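Long-range contacts in alpha-glucosidase (Bacteroides thetaiotaomicron, PDB 5XFM), which hydrolyses beta-L-arabinopyranosides and alpha-galactosides as a bifunctional, calcium-binding enzyme of glycoside hydrolase family 97: residues H290-G295 against D422-G427; A329-W334 against V356-W361; N333-R338 against Q373-R378; L360-S365 against N377-A382; G399-F404 against M429-G434. The protein carries 1 engineered substitution. One frame throughout, in Å; residues are numbered along the deposited sequence.

In the fold
All five contacts lie in the glycoside hydrolase 97 region of the chain, of the TIM-barrel clan. Interactions 2 and 5 pair neighbouring strands of one parallel sheet. Strands 357-363 and 399-403 join them, and their centres are about 11 Å apart. Interactions 3 and 4 follow at the ends of strands 328-331 and 357-363, with centres about 9 Å apart. They share Asn377 and Arg378. Interaction 1 closes the longest loop and encloses interactions 2, 3 and 4 along the chain. It touches interaction 5 where Tyr292 and Phe294 pack on Met429. A bound calcium ion lies about 4 Å from the His433 side chain of interaction 5, so the strand ends here border the metal site.

Interaction 1: H290-G295 against D422-G427; sequences HDYRFG and DADDHG
The His290 ring lies with one face on Gly427, whose CA is 3.4 Å from the ring centroid of His290 in a CH-pi contact. The carbonyl oxygens of Asp424 and Asp425 are at its edge. The Tyr292 ring has His290 CB over one face and meets Gly427 O and Asp424 OD1 at its edge. Gly427, with positive phi, is the C-prime residue of the Schellman motif that ends helix 410-425. The contact thus sets the loop before strand 295-299 against the end of that helix. Tyr292 OH donates to Asp424 OD1 at 2.6 Å, from above the carboxylate plane. The two side chains cross at about a right angle. Asp424 OD1 has a second partner in Thr288 OG1. A phenylalanine in place of Tyr292 would probably cost Asp424 OD1 its bond across the contact and leave the carboxylate held less firmly, through Thr288 OG1. Just past the helix, His426 ND1 donates back to Asp422 O at 2.7 Å.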
# COMPACT_ATOMS: atom_id res chain seq x y z
N HIS A 290 6.01 11.60 -20.49
CA HIS A 290 7.31 11.35 -19.89
C HIS A 290 7.60 9.87 -19.65
O HIS A 290 6.71 9.09 -19.31
CB HIS A 290 7.44 12.12 -18.58
CG HIS A 290 7.29 13.60 -18.74
ND1 HIS A 290 6.15 14.27 -18.37
CD2 HIS A 290 8.13 14.53 -19.26
CE1 HIS A 290 6.29 15.56 -18.65
NE2 HIS A 290 7.48 15.74 -19.18
N ASP A 291 8.87 9.51 -19.82
CA ASP A 291 9.35 8.16 -19.58
C ASP A 291 10.02 8.15 -18.20
O ASP A 291 11.22 8.39 -18.09
CB ASP A 291 10.32 7.73 -20.68
CG ASP A 291 10.78 6.29 -20.54
OD1 ASP A 291 10.17 5.52 -19.76
OD2 ASP A 291 11.77 5.92 -21.21
N TYR A 292 9.23 7.90 -17.17
CA TYR A 292 9.71 8.05 -15.80
C TYR A 292 10.64 6.91 -15.43
O TYR A 292 10.32 5.73 -15.61
CB TYR A 292 8.55 8.13 -14.81
CG TYR A 292 7.74 9.41 -14.95
CD1 TYR A 292 8.29 10.64 -14.61
CD2 TYR A 292 6.45 9.38 -15.44
CE1 TYR A 292 7.56 11.80 -14.75
CE2 TYR A 292 5.71 10.54 -15.58
CZ TYR A 292 6.27 11.74 -15.23
OH TYR A 292 5.52 12.89 -15.37
N ARG A 293 11.81 7.27 -14.91
CA ARG A 293 12.85 6.31 -14.59
C ARG A 293 12.83 5.98 -13.10
O ARG A 293 12.93 6.87 -12.26
CB ARG A 293 14.21 6.85 -15.02
CG ARG A 293 15.39 5.92 -14.77
CD ARG A 293 16.70 6.63 -15.07
NE ARG A 293 17.87 5.78 -14.86
CZ ARG A 293 19.13 6.19 -15.03
NH1 ARG A 293 19.37 7.43 -15.42
NH2 ARG A 293 20.13 5.35 -14.83
N PHE A 294 12.67 4.70 -12.77
CA PHE A 294 12.61 4.30 -11.38
C PHE A 294 13.97 3.79 -10.91
O PHE A 294 14.90 3.65 -11.72
CB PHE A 294 11.54 3.22 -11.18
CG PHE A 294 10.27 3.49 -11.92
CD1 PHE A 294 9.58 4.68 -11.73
CD2 PHE A 294 9.75 2.56 -12.81
CE1 PHE A 294 8.41 4.94 -12.42
CE2 PHE A 294 8.58 2.81 -13.49
CZ PHE A 294 7.90 4.00 -13.30
N GLY A 295 14.10 3.53 -9.62
CA GLY A 295 15.34 3.01 -9.08
C GLY A 295 15.60 3.25 -7.61
O GLY A 295 14.70 3.14 -6.77
N ASP A 422 -0.42 18.31 -11.85
CA ASP A 422 0.55 19.39 -12.11
C ASP A 422 1.98 18.82 -12.20
O ASP A 422 2.79 19.21 -13.06
CB ASP A 422 0.46 20.47 -11.03
CG ASP A 422 -0.82 21.31 -11.13
OD1 ASP A 422 -1.44 21.34 -12.22
OD2 ASP A 422 -1.19 21.94 -10.13
N ALA A 423 2.27 17.88 -11.30
CA ALA A 423 3.55 17.20 -11.30
C ALA A 423 3.82 16.56 -12.65
O ALA A 423 4.88 16.77 -13.24
CB ALA A 423 3.60 16.15 -10.20
N ASP A 424 2.86 15.77 -13.14
CA ASP A 424 3.04 15.15 -14.44
C ASP A 424 3.23 16.18 -15.53
O ASP A 424 4.00 15.95 -16.46
CB ASP A 424 1.88 14.25 -14.83
CG ASP A 424 2.13 13.57 -16.17
OD1 ASP A 424 3.04 12.72 -16.22
OD2 ASP A 424 1.47 13.94 -17.17
N ASP A 425 2.50 17.29 -15.44
CA ASP A 425 2.69 18.36 -16.42
C ASP A 425 4.13 18.88 -16.39
O ASP A 425 4.63 19.41 -17.39
CB ASP A 425 1.71 19.51 -16.17
CG ASP A 425 0.29 19.15 -16.57
OD1 ASP A 425 0.11 18.25 -17.42
OD2 ASP A 425 -0.66 19.77 -16.04
N HIS A 426 4.81 18.74 -15.25
CA HIS A 426 6.20 19.20 -15.19
C HIS A 426 7.21 18.06 -15.08
O HIS A 426 8.32 18.26 -14.59
CB HIS A 426 6.36 20.15 -14.01
CG HIS A 426 5.50 21.37 -14.12
ND1 HIS A 426 4.21 21.40 -13.64
CD2 HIS A 426 5.72 22.57 -14.69
CE1 HIS A 426 3.68 22.59 -13.88
NE2 HIS A 426 4.58 23.32 -14.52
N GLY A 427 6.82 16.88 -15.56
CA GLY A 427 7.69 15.72 -15.61
C GLY A 427 8.23 15.26 -14.27
O GLY A 427 9.35 14.76 -14.18

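Interaction 2: A329-W334 against V356-W361; sequences ALIDNW and VELFLW
Ile331 and Leu360 lie side by side and point the same way, with Ile331 CB 3.8 Å from Leu360 CD2. On the same face of the sheet Ile331 CD1 meets Leu358 CD1, and Ala329 CB meets Leu358 CD2 at 3.8 Å. The Ile331 side chain also touches Met344 and Leu347 of helix 341-353. This is the tight part. The other face carries Leu330 and Phe359, which cross at about a right angle, Leu330 CD1 meeting Phe359 CB. The loose side is at Glu357, partly exposed, whose CB points away from the facing strand. Strands 328-331 and 357-363 are parallel neighbours joined through helix 341-353, a beta-alpha-beta crossover of the TIM barrel. Four backbone bonds hold them: Ala329 N to Glu357 O, Phe359 N to Ala329 O, Ile331 N to Phe359 O and Trp361 N to Ile331 O. Past the last bridge Trp361 takes over. Asn333 CB sits over its six-membered ring, 3.7 Å from that centroid of Trp361, a CH-pi contact. Asp332 OD1 lies 3.3 Å from Trp361 CD1 over a face and accepts from Asn333 N. Asp332 OD2 is hydrogen-bonded to Trp299 NE1.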
# COMPACT_ATOMS: atom_id res chain seq x y z
N ALA A 329 19.10 10.84 -5.24
CA ALA A 329 19.34 11.26 -3.88
C ALA A 329 18.15 12.07 -3.39
O ALA A 329 17.73 13.03 -4.05
CB ALA A 329 20.63 12.07 -3.77
N LEU A 330 17.60 11.69 -2.25
CA LEU A 330 16.47 12.39 -1.64
C LEU A 330 16.95 13.42 -0.62
O LEU A 330 17.62 13.07 0.35
CB LEU A 330 15.52 11.40 -0.98
CG LEU A 330 14.48 11.99 -0.02
CD1 LEU A 330 13.55 12.99 -0.72
CD2 LEU A 330 13.68 10.89 0.66
N ILE A 331 16.62 14.68 -0.85
CA ILE A 331 16.92 15.74 0.11
C ILE A 331 15.65 16.06 0.90
O ILE A 331 14.63 16.43 0.32
CB ILE A 331 17.46 17.01 -0.59
CG1 ILE A 331 18.72 16.67 -1.39
CG2 ILE A 331 17.74 18.10 0.44
CD1 ILE A 331 19.38 17.87 -2.06
N ASP A 332 15.71 15.90 2.23
CA ASP A 332 14.50 15.87 3.05
C ASP A 332 14.14 17.26 3.60
O ASP A 332 14.62 18.27 3.08
CB ASP A 332 14.68 14.86 4.19
CG ASP A 332 13.39 14.09 4.50
OD1 ASP A 332 12.46 14.64 5.13
OD2 ASP A 332 13.33 12.91 4.10
N ASN A 333 13.30 17.30 4.63
CA ASN A 333 12.78 18.55 5.18
C ASN A 333 13.85 19.57 5.61
O ASN A 333 14.98 19.20 5.87
CB ASN A 333 11.86 18.26 6.37
CG ASN A 333 12.56 17.47 7.47
OD1 ASN A 333 13.79 17.38 7.52
ND2 ASN A 333 11.78 16.90 8.37
N TRP A 334 13.43 20.84 5.68
CA TRP A 334 14.24 22.03 6.04
C TRP A 334 15.16 22.57 4.94
O TRP A 334 15.82 23.58 5.15
CB TRP A 334 15.10 21.79 7.29
CG TRP A 334 14.34 21.48 8.53
CD1 TRP A 334 14.34 20.30 9.22
CD2 TRP A 334 13.45 22.35 9.23
NE1 TRP A 334 13.52 20.39 10.31
CE2 TRP A 334 12.96 21.64 10.34
CE3 TRP A 334 13.03 23.67 9.03
CZ2 TRP A 334 12.06 22.20 11.25
CZ3 TRP A 334 12.14 24.23 9.94
CH2 TRP A 334 11.66 23.49 11.03
N VAL A 356 23.75 11.51 -10.97
CA VAL A 356 22.76 11.43 -9.90
C VAL A 356 21.71 12.52 -10.09
O VAL A 356 22.05 13.66 -10.44
CB VAL A 356 23.42 11.59 -8.50
CG1 VAL A 356 22.36 11.74 -7.41
CG2 VAL A 356 24.35 10.43 -8.19
N GLU A 357 20.45 12.19 -9.86
CA GLU A 357 19.37 13.17 -9.91
C GLU A 357 18.67 13.25 -8.56
O GLU A 357 18.82 12.36 -7.73
CB GLU A 357 18.40 12.80 -11.03
CG GLU A 357 18.89 13.27 -12.40
CD GLU A 357 18.30 12.48 -13.54
OE1 GLU A 357 18.10 11.26 -13.36
OE2 GLU A 357 18.04 13.06 -14.61
N LEU A 358 17.91 14.32 -8.34
CA LEU A 358 17.37 14.58 -7.01
C LEU A 358 15.85 14.45 -6.86
O LEU A 358 15.09 14.70 -7.80
CB LEU A 358 17.77 15.97 -6.53
CG LEU A 358 19.26 16.31 -6.52
CD1 LEU A 358 19.44 17.70 -5.97
CD2 LEU A 358 20.01 15.30 -5.67
N PHE A 359 15.44 14.03 -5.67
CA PHE A 359 14.07 14.18 -5.21
C PHE A 359 14.08 15.23 -4.11
O PHE A 359 14.97 15.22 -3.26
CB PHE A 359 13.51 12.87 -4.66
CG PHE A 359 12.93 11.96 -5.70
CD1 PHE A 359 13.72 11.44 -6.71
CD2 PHE A 359 11.60 11.57 -5.64
CE1 PHE A 359 13.20 10.59 -7.65
CE2 PHE A 359 11.06 10.71 -6.58
CZ PHE A 359 11.87 10.22 -7.58
N LEU A 360 13.12 16.15 -4.14
CA LEU A 360 13.04 17.15 -3.08
C LEU A 360 11.77 17.01 -2.24
O LEU A 360 10.69 16.71 -2.76
CB LEU A 360 13.12 18.56 -3.68
CG LEU A 360 14.42 18.89 -4.40
CD1 LEU A 360 14.44 20.35 -4.84
CD2 LEU A 360 15.61 18.58 -3.50
N TRP A 361 11.95 17.20 -0.93
CA TRP A 361 10.88 17.15 0.07
C TRP A 361 10.04 18.42 0.08
O TRP A 361 10.57 19.53 0.08
CB TRP A 361 11.47 16.92 1.47
CG TRP A 361 10.46 16.61 2.56
CD1 TRP A 361 10.10 15.37 3.01
CD2 TRP A 361 9.71 17.55 3.35
NE1 TRP A 361 9.17 15.48 4.02
CE2 TRP A 361 8.92 16.81 4.24
CE3 TRP A 361 9.64 18.95 3.37
CZ2 TRP A 361 8.06 17.42 5.16
CZ3 TRP A 361 8.78 19.55 4.28
CH2 TRP A 361 8.00 18.78 5.16

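Interaction 3: N333-R338 against Q373-R378; sequences NWWDTR and QGPVNR
Asp336, packed against Pro375, holds a water through OD2. The distance from that water to Asp336 OD2 is 2.6 Å, and the water accepts a weak bond from Val376 N. A direct backbone bond runs from Trp334 N to Gly374 O, 2.9 Å. Trp334 stands at the N-cap position of helix 335-338, and its own carbonyl oxygen accepts from Thr337 N and Arg338 N. The contact joins the loops that follow strands 328-331 and 357-363, on the side of the TIM barrel where such enzymes carry their active site. Gln373 CA lies over one face of the Trp334 ring, 3.7 Å from the six-membered ring centroid of Trp334. Arg338 NH2 covers the opposite face, in a cation-pi contact. A cis peptide joins Gly374 to Pro375. Pro375 CD comes 3.3 Å from Trp335 NE1. That NE1 donates to Trp361 O. Asp336 CG lies between the backbone N and the carbonyl carbon (chi1 67°), and Asp336 OD1 comes 3.0 Å from Pro375 N, which has no hydrogen to give. The carboxylate therefore meets the facing loop by close packing on the proline, and only weakly through the water.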
# COMPACT_ATOMS: atom_id res chain seq x y z
N ASN A 333 13.30 17.30 4.63
CA ASN A 333 12.78 18.55 5.18
C ASN A 333 13.85 19.57 5.61
O ASN A 333 14.98 19.20 5.87
CB ASN A 333 11.86 18.26 6.37
CG ASN A 333 12.56 17.47 7.47
OD1 ASN A 333 13.79 17.38 7.52
ND2 ASN A 333 11.78 16.90 8.37
N TRP A 334 13.43 20.84 5.68
CA TRP A 334 14.24 22.03 6.04
C TRP A 334 15.16 22.57 4.94
O TRP A 334 15.82 23.58 5.15
CB TRP A 334 15.10 21.79 7.29
CG TRP A 334 14.34 21.48 8.53
CD1 TRP A 334 14.34 20.30 9.22
CD2 TRP A 334 13.45 22.35 9.23
NE1 TRP A 334 13.52 20.39 10.31
CE2 TRP A 334 12.96 21.64 10.34
CE3 TRP A 334 13.03 23.67 9.03
CZ2 TRP A 334 12.06 22.20 11.25
CZ3 TRP A 334 12.14 24.23 9.94
CH2 TRP A 334 11.66 23.49 11.03
N TRP A 335 15.22 21.92 3.78
CA TRP A 335 16.23 22.30 2.78
C TRP A 335 16.04 23.72 2.23
O TRP A 335 17.02 24.40 1.90
CB TRP A 335 16.25 21.31 1.61
CG TRP A 335 15.04 21.30 0.73
CD1 TRP A 335 14.00 20.41 0.78
CD2 TRP A 335 14.75 22.19 -0.36
NE1 TRP A 335 13.08 20.71 -0.20
CE2 TRP A 335 13.52 21.80 -0.91
CE3 TRP A 335 15.41 23.29 -0.92
CZ2 TRP A 335 12.93 22.46 -1.99
CZ3 TRP A 335 14.83 23.95 -1.98
CH2 TRP A 335 13.60 23.53 -2.50
N ASP A 336 14.80 24.18 2.15
CA ASP A 336 14.55 25.50 1.57
C ASP A 336 15.07 26.61 2.45
O ASP A 336 15.35 27.71 1.97
CB ASP A 336 13.06 25.70 1.32
CG ASP A 336 12.28 25.79 2.62
OD1 ASP A 336 12.44 24.88 3.45
OD2 ASP A 336 11.55 26.78 2.82
N THR A 337 15.19 26.33 3.74
CA THR A 337 15.59 27.34 4.70
C THR A 337 17.05 27.18 5.17
O THR A 337 17.67 28.15 5.60
CB THR A 337 14.63 27.31 5.92
OG1 THR A 337 14.62 28.59 6.55
CG2 THR A 337 15.02 26.24 6.91
N ARG A 338 17.59 25.97 5.08
CA ARG A 338 18.95 25.70 5.56
C ARG A 338 19.96 25.52 4.42
O ARG A 338 21.16 25.50 4.65
CB ARG A 338 18.95 24.46 6.46
CG ARG A 338 18.16 24.67 7.73
CD ARG A 338 18.10 23.43 8.60
NE ARG A 338 17.13 23.61 9.68
CZ ARG A 338 16.95 22.76 10.69
NH1 ARG A 338 17.68 21.65 10.76
NH2 ARG A 338 16.03 23.02 11.61
N GLN A 373 8.41 22.62 9.40
CA GLN A 373 9.40 22.08 8.46
C GLN A 373 9.08 22.34 6.95
O GLN A 373 8.01 22.02 6.43
CB GLN A 373 9.63 20.60 8.77
CG GLN A 373 8.77 19.95 9.83
CD GLN A 373 8.99 18.46 9.76
OE1 GLN A 373 10.12 17.95 9.60
NE2 GLN A 373 7.93 17.73 10.01
N GLY A 374 10.06 22.93 6.26
CA GLY A 374 9.79 23.47 4.95
C GLY A 374 10.45 22.69 3.84
O GLY A 374 11.21 21.77 4.09
N PRO A 375 10.16 23.08 2.59
CA PRO A 375 9.27 24.23 2.33
C PRO A 375 7.78 23.93 2.55
O PRO A 375 7.29 22.88 2.13
CB PRO A 375 9.55 24.55 0.86
CG PRO A 375 10.04 23.28 0.27
CD PRO A 375 10.73 22.51 1.36
N VAL A 376 7.09 24.86 3.21
CA VAL A 376 5.64 24.79 3.40
C VAL A 376 4.97 25.76 2.43
O VAL A 376 5.61 26.69 1.94
CB VAL A 376 5.21 25.13 4.86
CG1 VAL A 376 5.57 23.99 5.82
CG2 VAL A 376 5.81 26.46 5.31
N ASN A 377 3.69 25.52 2.14
CA ASN A 377 2.87 26.43 1.33
C ASN A 377 3.30 26.53 -0.12
O ASN A 377 3.02 27.53 -0.79
CB ASN A 377 2.87 27.83 1.95
CG ASN A 377 2.35 27.83 3.36
OD1 ASN A 377 1.46 27.06 3.69
ND2 ASN A 377 2.96 28.63 4.23
N ARG A 378 3.96 25.49 -0.62
CA ARG A 378 4.34 25.45 -2.01
C ARG A 378 3.53 24.42 -2.83
O ARG A 378 3.73 24.31 -4.03
CB ARG A 378 5.84 25.16 -2.14
CG ARG A 378 6.75 26.26 -1.58
CD ARG A 378 6.47 27.62 -2.21
NE ARG A 378 7.22 28.71 -1.58
CZ ARG A 378 8.39 29.18 -2.02
NH1 ARG A 378 8.97 28.68 -3.10
NH2 ARG A 378 8.97 30.18 -1.36
O HOH W 1 9.52 27.08 4.37

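Interaction 4: L360-S365 against N377-A382; sequences LWYSSS and NRMDNA
Segment 377-382 is held to the end of strand 357-363 by one direct backbone bond, from Asn377 N to Ser365 O at 3.3 Å. Water extends this link: one molecule donates to Ser363 O at 2.7 Å and accepts from Arg378 N. A second accepts from Met379 N. Beside these lies the Tyr362 ring. Met379 CE sits over one face of it, offset toward the rim and 3.9 Å from the ring centroid of Tyr362. The Met379 chain is bent at chi2 and chi3 and crosses the tyrosine at about a right angle. With SD placed obliquely, this is a Met-aromatic contact. It packs the loop between strand 357-363 and helix 382-395 of the TIM barrel onto the strand. Arg378 CB meets the ring edge, 3.7 Å from Tyr362 CE2. An alanine at Tyr362 would probably open a gap beside Met379 CE and Arg378 CB and leave the Met379 methyl less firmly held. The guanidinium of Arg378 leads away to a salt bridge with Glu388. Asn381 OD1 caps Ile384 N at the start of helix 382-395.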
# COMPACT_ATOMS: atom_id res chain seq x y z
N LEU A 360 13.12 16.15 -4.14
CA LEU A 360 13.04 17.15 -3.08
C LEU A 360 11.77 17.01 -2.24
O LEU A 360 10.69 16.71 -2.76
CB LEU A 360 13.12 18.56 -3.68
CG LEU A 360 14.42 18.89 -4.40
CD1 LEU A 360 14.44 20.35 -4.84
CD2 LEU A 360 15.61 18.58 -3.50
N TRP A 361 11.95 17.20 -0.93
CA TRP A 361 10.88 17.15 0.07
C TRP A 361 10.04 18.42 0.08
O TRP A 361 10.57 19.53 0.08
CB TRP A 361 11.47 16.92 1.47
CG TRP A 361 10.46 16.61 2.56
CD1 TRP A 361 10.10 15.37 3.01
CD2 TRP A 361 9.71 17.55 3.35
NE1 TRP A 361 9.17 15.48 4.02
CE2 TRP A 361 8.92 16.81 4.24
CE3 TRP A 361 9.64 18.95 3.37
CZ2 TRP A 361 8.06 17.42 5.16
CZ3 TRP A 361 8.78 19.55 4.28
CH2 TRP A 361 8.00 18.78 5.16
N TYR A 362 8.72 18.24 0.08
CA TYR A 362 7.79 19.35 0.28
C TYR A 362 6.73 18.96 1.30
O TYR A 362 6.34 17.80 1.37
CB TYR A 362 7.12 19.75 -1.04
CG TYR A 362 7.99 20.59 -1.95
CD1 TYR A 362 8.97 20.00 -2.74
CD2 TYR A 362 7.82 21.97 -2.02
CE1 TYR A 362 9.76 20.77 -3.58
CE2 TYR A 362 8.62 22.75 -2.86
CZ TYR A 362 9.58 22.14 -3.63
OH TYR A 362 10.37 22.90 -4.45
N SER A 363 6.24 19.93 2.07
CA SER A 363 5.02 19.70 2.83
C SER A 363 3.83 20.01 1.94
O SER A 363 3.83 21.01 1.21
CB SER A 363 4.97 20.55 4.11
OG SER A 363 3.84 20.18 4.90
N SER A 364 2.83 19.14 1.97
CA SER A 364 1.57 19.43 1.30
C SER A 364 0.89 20.56 2.04
O SER A 364 0.03 21.26 1.50
CB SER A 364 0.66 18.21 1.29
OG SER A 364 0.09 18.02 2.56
N SER A 365 1.30 20.74 3.29
CA SER A 365 0.55 21.52 4.26
C SER A 365 0.62 23.02 4.06
O SER A 365 1.70 23.62 3.92
CB SER A 365 0.98 21.16 5.68
OG SER A 365 2.31 21.58 5.94
N ASN A 377 3.69 25.52 2.14
CA ASN A 377 2.87 26.43 1.33
C ASN A 377 3.30 26.53 -0.12
O ASN A 377 3.02 27.53 -0.79
CB ASN A 377 2.87 27.83 1.95
CG ASN A 377 2.35 27.83 3.36
OD1 ASN A 377 1.46 27.06 3.69
ND2 ASN A 377 2.96 28.63 4.23
N ARG A 378 3.96 25.49 -0.62
CA ARG A 378 4.34 25.45 -2.01
C ARG A 378 3.53 24.42 -2.83
O ARG A 378 3.73 24.31 -4.03
CB ARG A 378 5.84 25.16 -2.14
CG ARG A 378 6.75 26.26 -1.58
CD ARG A 378 6.47 27.62 -2.21
NE ARG A 378 7.22 28.71 -1.58
CZ ARG A 378 8.39 29.18 -2.02
NH1 ARG A 378 8.97 28.68 -3.10
NH2 ARG A 378 8.97 30.18 -1.36
N MET A 379 2.60 23.70 -2.20
CA MET A 379 1.91 22.61 -2.90
C MET A 379 0.38 22.65 -2.77
O MET A 379 -0.33 21.92 -3.46
CB MET A 379 2.40 21.24 -2.39
CG MET A 379 3.84 20.87 -2.78
SD MET A 379 4.06 20.46 -4.52
CE MET A 379 5.52 21.41 -4.91
N ASP A 380 -0.15 23.51 -1.90
CA ASP A 380 -1.60 23.53 -1.67
C ASP A 380 -2.31 24.52 -2.58
O ASP A 380 -3.50 24.37 -2.86
CB ASP A 380 -1.89 23.87 -0.20
CG ASP A 380 -1.33 25.22 0.21
OD1 ASP A 380 -0.13 25.48 -0.04
OD2 ASP A 380 -2.09 26.03 0.78
N ASN A 381 -1.59 25.53 -3.04
CA ASN A 381 -2.14 26.55 -3.93
C ASN A 381 -1.64 26.31 -5.34
O ASN A 381 -0.43 26.32 -5.57
CB ASN A 381 -1.77 27.94 -3.43
CG ASN A 381 -2.22 29.05 -4.37
OD1 ASN A 381 -1.54 29.35 -5.35
ND2 ASN A 381 -3.34 29.69 -4.05
N ALA A 382 -2.58 26.08 -6.26
CA ALA A 382 -2.26 25.69 -7.63
C ALA A 382 -1.30 26.66 -8.31
O ALA A 382 -0.36 26.24 -8.97
CB ALA A 382 -3.56 25.55 -8.45
O HOH W 2 1.66 23.42 0.71
O HOH W 3 5.28 22.94 0.07

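Interaction 5: G399-F404 against M429-G434; sequences GIKVDF and MVIFHG
Four backbone bonds tie the strands: Ile400 N to Met429 O, Ile431 N to Ile400 O, Val402 N to Ile431 O and His433 N to Val402 O. The bond from Val402 N to Ile431 O, 2.8 Å, is nearly straight at 174°. A weaker one runs from Phe404 N to His433 O. Phe404 N also donates to Asp403 OD1 at 2.6 Å, on the anti side of the carboxylate. A water donates to Asp403 OD2 and is hydrogen-bonded to His433 ND1, 3.0 Å away, in the plane of that ring. Strands 399-403 and 429-432 are parallel neighbours, linked through helix 410-425 as a beta-alpha-beta unit of the TIM barrel. The extended Lys401 chain, CG anti to the backbone N (chi1 174°), carries CE over the centre of the His433 ring, a CH-pi contact 3.3 Å from the ring centroid of His433. On the other face of the sheet, Ile400 and Val430 lie side by side, Ile400 CG1 being 3.8 Å from Val430 CG2. Val402 CB meets Phe432 CD1 nearby, and Phe432 packs edge-to-face with Tyr416. Just past the strand Gly434 N donates to Glu452 OE1, and Glu452 is one of the calcium ligands, with Glu174 and Glu458. The bonded strand end is thus a second shell that probably helps to place Glu452, and the lysine methylene and the water probably help to fix the His433 ring beside the metal site.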
# COMPACT_ATOMS: atom_id res chain seq x y z
N GLY A 399 11.93 14.32 -9.06
CA GLY A 399 10.89 13.84 -8.18
C GLY A 399 10.63 14.69 -6.96
O GLY A 399 11.48 15.50 -6.57
N ILE A 400 9.45 14.54 -6.38
CA ILE A 400 9.14 15.21 -5.13
C ILE A 400 8.55 14.26 -4.09
O ILE A 400 7.82 13.32 -4.43
CB ILE A 400 8.18 16.40 -5.31
CG1 ILE A 400 6.90 15.96 -6.02
CG2 ILE A 400 8.86 17.50 -6.08
CD1 ILE A 400 5.83 17.04 -6.02
N LYS A 401 8.89 14.52 -2.84
CA LYS A 401 8.31 13.80 -1.71
C LYS A 401 7.41 14.75 -0.93
O LYS A 401 7.90 15.70 -0.31
CB LYS A 401 9.41 13.21 -0.83
CG LYS A 401 8.91 12.55 0.45
CD LYS A 401 10.07 12.07 1.30
CE LYS A 401 9.58 11.54 2.63
NZ LYS A 401 10.69 11.07 3.51
N VAL A 402 6.10 14.49 -0.95
CA VAL A 402 5.12 15.39 -0.35
C VAL A 402 4.48 14.81 0.91
O VAL A 402 3.93 13.71 0.89
CB VAL A 402 4.00 15.74 -1.35
CG1 VAL A 402 3.10 16.80 -0.77
CG2 VAL A 402 4.59 16.20 -2.69
N ASP A 403 4.53 15.58 2.00
CA ASP A 403 4.26 15.04 3.33
C ASP A 403 3.10 15.72 4.06
O ASP A 403 2.63 16.78 3.63
CB ASP A 403 5.53 15.15 4.19
CG ASP A 403 5.68 13.99 5.15
OD1 ASP A 403 4.64 13.44 5.59
OD2 ASP A 403 6.84 13.62 5.47
N PHE A 404 2.63 15.09 5.13
CA PHE A 404 1.70 15.68 6.10
C PHE A 404 0.35 16.14 5.55
O PHE A 404 -0.05 17.28 5.75
CB PHE A 404 2.36 16.88 6.81
CG PHE A 404 3.61 16.53 7.57
CD1 PHE A 404 3.60 15.50 8.50
CD2 PHE A 404 4.78 17.25 7.38
CE1 PHE A 404 4.75 15.18 9.21
CE2 PHE A 404 5.92 16.93 8.08
CZ PHE A 404 5.91 15.90 8.99
N MET A 429 8.00 12.85 -10.83
CA MET A 429 7.46 11.73 -10.07
C MET A 429 7.06 12.21 -8.67
O MET A 429 7.62 13.19 -8.16
CB MET A 429 8.47 10.59 -9.98
CG MET A 429 8.82 9.98 -11.30
SD MET A 429 10.09 8.70 -11.18
CE MET A 429 11.56 9.73 -11.19
N VAL A 430 6.11 11.52 -8.06
CA VAL A 430 5.61 11.91 -6.74
C VAL A 430 5.57 10.77 -5.73
O VAL A 430 4.96 9.74 -5.97
CB VAL A 430 4.20 12.51 -6.85
CG1 VAL A 430 3.61 12.75 -5.48
CG2 VAL A 430 4.24 13.79 -7.65
N ILE A 431 6.24 10.97 -4.59
CA ILE A 431 6.08 10.12 -3.42
C ILE A 431 5.20 10.83 -2.40
O ILE A 431 5.38 12.02 -2.17
CB ILE A 431 7.44 9.79 -2.75
CG1 ILE A 431 8.35 9.01 -3.69
CG2 ILE A 431 7.23 9.01 -1.46
CD1 ILE A 431 9.74 8.79 -3.13
N PHE A 432 4.25 10.11 -1.80
CA PHE A 432 3.49 10.69 -0.69
C PHE A 432 3.94 10.14 0.65
O PHE A 432 4.23 8.95 0.79
CB PHE A 432 1.99 10.44 -0.86
CG PHE A 432 1.38 11.18 -2.00
CD1 PHE A 432 1.61 12.53 -2.16
CD2 PHE A 432 0.57 10.52 -2.91
CE1 PHE A 432 1.05 13.21 -3.21
CE2 PHE A 432 0.00 11.21 -3.96
CZ PHE A 432 0.24 12.55 -4.11
N HIS A 433 3.98 11.02 1.65
CA HIS A 433 4.24 10.64 3.03
C HIS A 433 3.22 11.31 3.94
O HIS A 433 2.55 12.27 3.53
CB HIS A 433 5.66 11.01 3.45
CG HIS A 433 6.66 9.92 3.23
ND1 HIS A 433 7.39 9.38 4.27
CD2 HIS A 433 7.05 9.28 2.11
CE1 HIS A 433 8.18 8.43 3.79
NE2 HIS A 433 8.00 8.36 2.48
N GLY A 434 3.10 10.82 5.17
CA GLY A 434 2.17 11.36 6.15
C GLY A 434 0.79 11.35 5.54
O GLY A 434 0.06 12.34 5.62
O HOH W 4 7.42 10.89 6.86